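Local coordinates for protein flavoredoxin (Methanosarcina acetivorans, PDB 3BNK) that binds flavin mononucleotide as its cofactor and probably serves in electron transport in this archaeon, as a member of the flavoredoxin family, at the interface of chains A and B. Coordinates in Å, arbitrary orientation; residue numbers count along the deposited sequence, not the author numbering. Chains: chain A/B, Flavoredoxin.

The interface of chains A and B. Residues chain A 154, 174-179; chain B 167-170.
The indole of B:Trp170 lies between two groups of chain A. On one face sits the methyl CG2 of A:Ile154, offset toward the rim and 3.6 Å from CZ2. The setting is an antiparallel pairing of strand 168-178 of both chains, in the two-fold symmetric interface of the deposited pair, which may be the biological dimer; the chains carry the flavin reductase-like domain. Toward the opposite face of the indole comes A:Tyr175, its CD1 edge over the rim of the six-membered ring. The two rings meet edge to face, with planes 84° apart. With CG anti to the backbone N (chi1 -175°), the phenol of A:Tyr175 is carried over the partner strand, where its CE1 touches CB of B:Ser168 at 3.5 Å. The backbone N of A:Gly177 lies over one face of this ring, toward the rim. OG of B:Ser168 and a water lie at the phenol edge, in the ring plane. The phenol OH is 2.7 Å from that water, which also bridges, over longer distances, to OG of B:Ser168 and O of B:Asn167. The B:Tyr169 ring carries CB of A:Ala179 over one face, a CH-pi contact 3.9 Å from the ring centroid. Backbone hydrogen bonds run from A:Ala176 N to B:Tyr169 O, 2.8 Å, and from B:Tyr169 N to A:Gly177 O, 2.9 Å. Beyond the strand end, A:Ala179 N donates to B:Asn167 O at 2.8 Å from above the carbonyl plane.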
loop_
_atom_site.group_PDB
_atom_site.type_symbol
_atom_site.label_atom_id
_atom_site.label_comp_id
_atom_site.label_asym_id
_atom_site.label_seq_id
_atom_site.Cartn_x
_atom_site.Cartn_y
_atom_site.Cartn_z
ATOM N N ILE A 154 5.022 4.175 -14.655
ATOM C CA ILE A 154 5.350 2.912 -13.970
ATOM C C ILE A 154 6.142 1.893 -14.837
ATOM O O ILE A 154 7.074 1.227 -14.355
ATOM C CB ILE A 154 4.094 2.288 -13.274
ATOM C CG1 ILE A 154 4.497 1.168 -12.311
ATOM C CG2 ILE A 154 3.058 1.785 -14.296
ATOM C CD1 ILE A 154 3.372 0.759 -11.333
ATOM N N ASP A 174 0.424 -6.119 -17.605
ATOM C CA ASP A 174 -0.079 -5.408 -18.773
ATOM C C ASP A 174 -1.136 -4.404 -18.362
ATOM O O ASP A 174 -1.840 -4.603 -17.371
ATOM C CB ASP A 174 -0.681 -6.387 -19.802
ATOM C CG ASP A 174 0.285 -7.497 -20.213
ATOM O OD1 ASP A 174 1.396 -7.196 -20.694
ATOM O OD2 ASP A 174 -0.082 -8.679 -20.059
ATOM N N TYR A 175 -1.248 -3.336 -19.144
ATOM C CA TYR A 175 -2.349 -2.391 -19.017
ATOM C C TYR A 175 -3.699 -3.116 -19.041
ATOM O O TYR A 175 -3.909 -4.031 -19.832
ATOM C CB TYR A 175 -2.257 -1.346 -20.128
ATOM C CG TYR A 175 -3.262 -0.223 -20.060
ATOM C CD1 TYR A 175 -3.030 0.906 -19.265
ATOM C CD2 TYR A 175 -4.430 -0.256 -20.835
ATOM C CE1 TYR A 175 -3.940 1.962 -19.230
ATOM C CE2 TYR A 175 -5.349 0.798 -20.802
ATOM C CZ TYR A 175 -5.098 1.898 -20.000
ATOM O OH TYR A 175 -6.001 2.937 -19.967
ATOM N N ALA A 176 -4.594 -2.715 -18.140
ATOM C CA ALA A 176 -5.851 -3.422 -17.947
ATOM C C ALA A 176 -7.067 -2.498 -17.989
ATOM O O ALA A 176 -8.170 -2.914 -17.645
ATOM C CB ALA A 176 -5.816 -4.231 -16.625
ATOM N N GLY A 177 -6.871 -1.247 -18.397
ATOM C CA GLY A 177 -7.988 -0.303 -18.498
ATOM C C GLY A 177 -7.724 1.081 -17.933
ATOM O O GLY A 177 -6.711 1.317 -17.256
ATOM N N ALA A 178 -8.646 1.999 -18.232
ATOM C CA ALA A 178 -8.563 3.377 -17.760
ATOM C C ALA A 178 -9.355 3.508 -16.467
ATOM O O ALA A 178 -10.555 3.229 -16.447
ATOM C CB ALA A 178 -9.100 4.328 -18.815
ATOM N N ALA A 179 -8.678 3.894 -15.388
ATOM C CA ALA A 179 -9.364 4.112 -14.119
ATOM C C ALA A 179 -10.129 5.431 -14.159
ATOM O O ALA A 179 -9.743 6.363 -14.875
ATOM C CB ALA A 179 -8.390 4.074 -12.956
ATOM N N ASN B 167 -4.078 7.515 -14.057
ATOM C CA ASN B 167 -5.322 6.741 -13.978
ATOM C C ASN B 167 -5.358 5.442 -14.798
ATOM O O ASN B 167 -6.225 5.268 -15.657
ATOM C CB ASN B 167 -6.542 7.628 -14.275
ATOM C CG ASN B 167 -6.712 8.746 -13.259
ATOM O OD1 ASN B 167 -6.138 8.711 -12.166
ATOM N ND2 ASN B 167 -7.503 9.747 -13.617
ATOM N N SER B 168 -4.424 4.530 -14.517
ATOM C CA SER B 168 -4.354 3.249 -15.242
ATOM C C SER B 168 -4.543 2.042 -14.321
ATOM O O SER B 168 -4.183 2.070 -13.151
ATOM C CB SER B 168 -3.033 3.113 -16.009
ATOM O OG SER B 168 -2.697 4.299 -16.721
ATOM N N TYR B 169 -5.133 0.984 -14.862
ATOM C CA TYR B 169 -5.149 -0.309 -14.201
ATOM C C TYR B 169 -4.116 -1.191 -14.864
ATOM O O TYR B 169 -3.797 -1.004 -16.052
ATOM C CB TYR B 169 -6.519 -0.964 -14.307
ATOM C CG TYR B 169 -7.614 -0.360 -13.441
ATOM C CD1 TYR B 169 -8.732 0.228 -14.032
ATOM C CD2 TYR B 169 -7.547 -0.412 -12.044
ATOM C CE1 TYR B 169 -9.758 0.758 -13.269
ATOM C CE2 TYR B 169 -8.581 0.115 -11.251
ATOM C CZ TYR B 169 -9.688 0.700 -11.877
ATOM O OH TYR B 169 -10.718 1.243 -11.141
ATOM N N TRP B 170 -3.586 -2.129 -14.077
ATOM C CA TRP B 170 -2.576 -3.093 -14.504
ATOM C C TRP B 170 -2.881 -4.423 -13.821
ATOM O O TRP B 170 -3.572 -4.471 -12.792
ATOM C CB TRP B 170 -1.148 -2.632 -14.123
ATOM C CG TRP B 170 -0.889 -1.193 -14.446
ATOM C CD1 TRP B 170 -1.183 -0.105 -13.659
ATOM C CD2 TRP B 170 -0.318 -0.673 -15.650
ATOM N NE1 TRP B 170 -0.832 1.053 -14.308
ATOM C CE2 TRP B 170 -0.293 0.736 -15.527
ATOM C CE3 TRP B 170 0.184 -1.259 -16.820
ATOM C CZ2 TRP B 170 0.207 1.568 -16.532
ATOM C CZ3 TRP B 170 0.682 -0.425 -17.824
ATOM C CH2 TRP B 170 0.687 0.974 -17.667
HETATM O O HOH W 1 -5.107 5.128 -18.710
#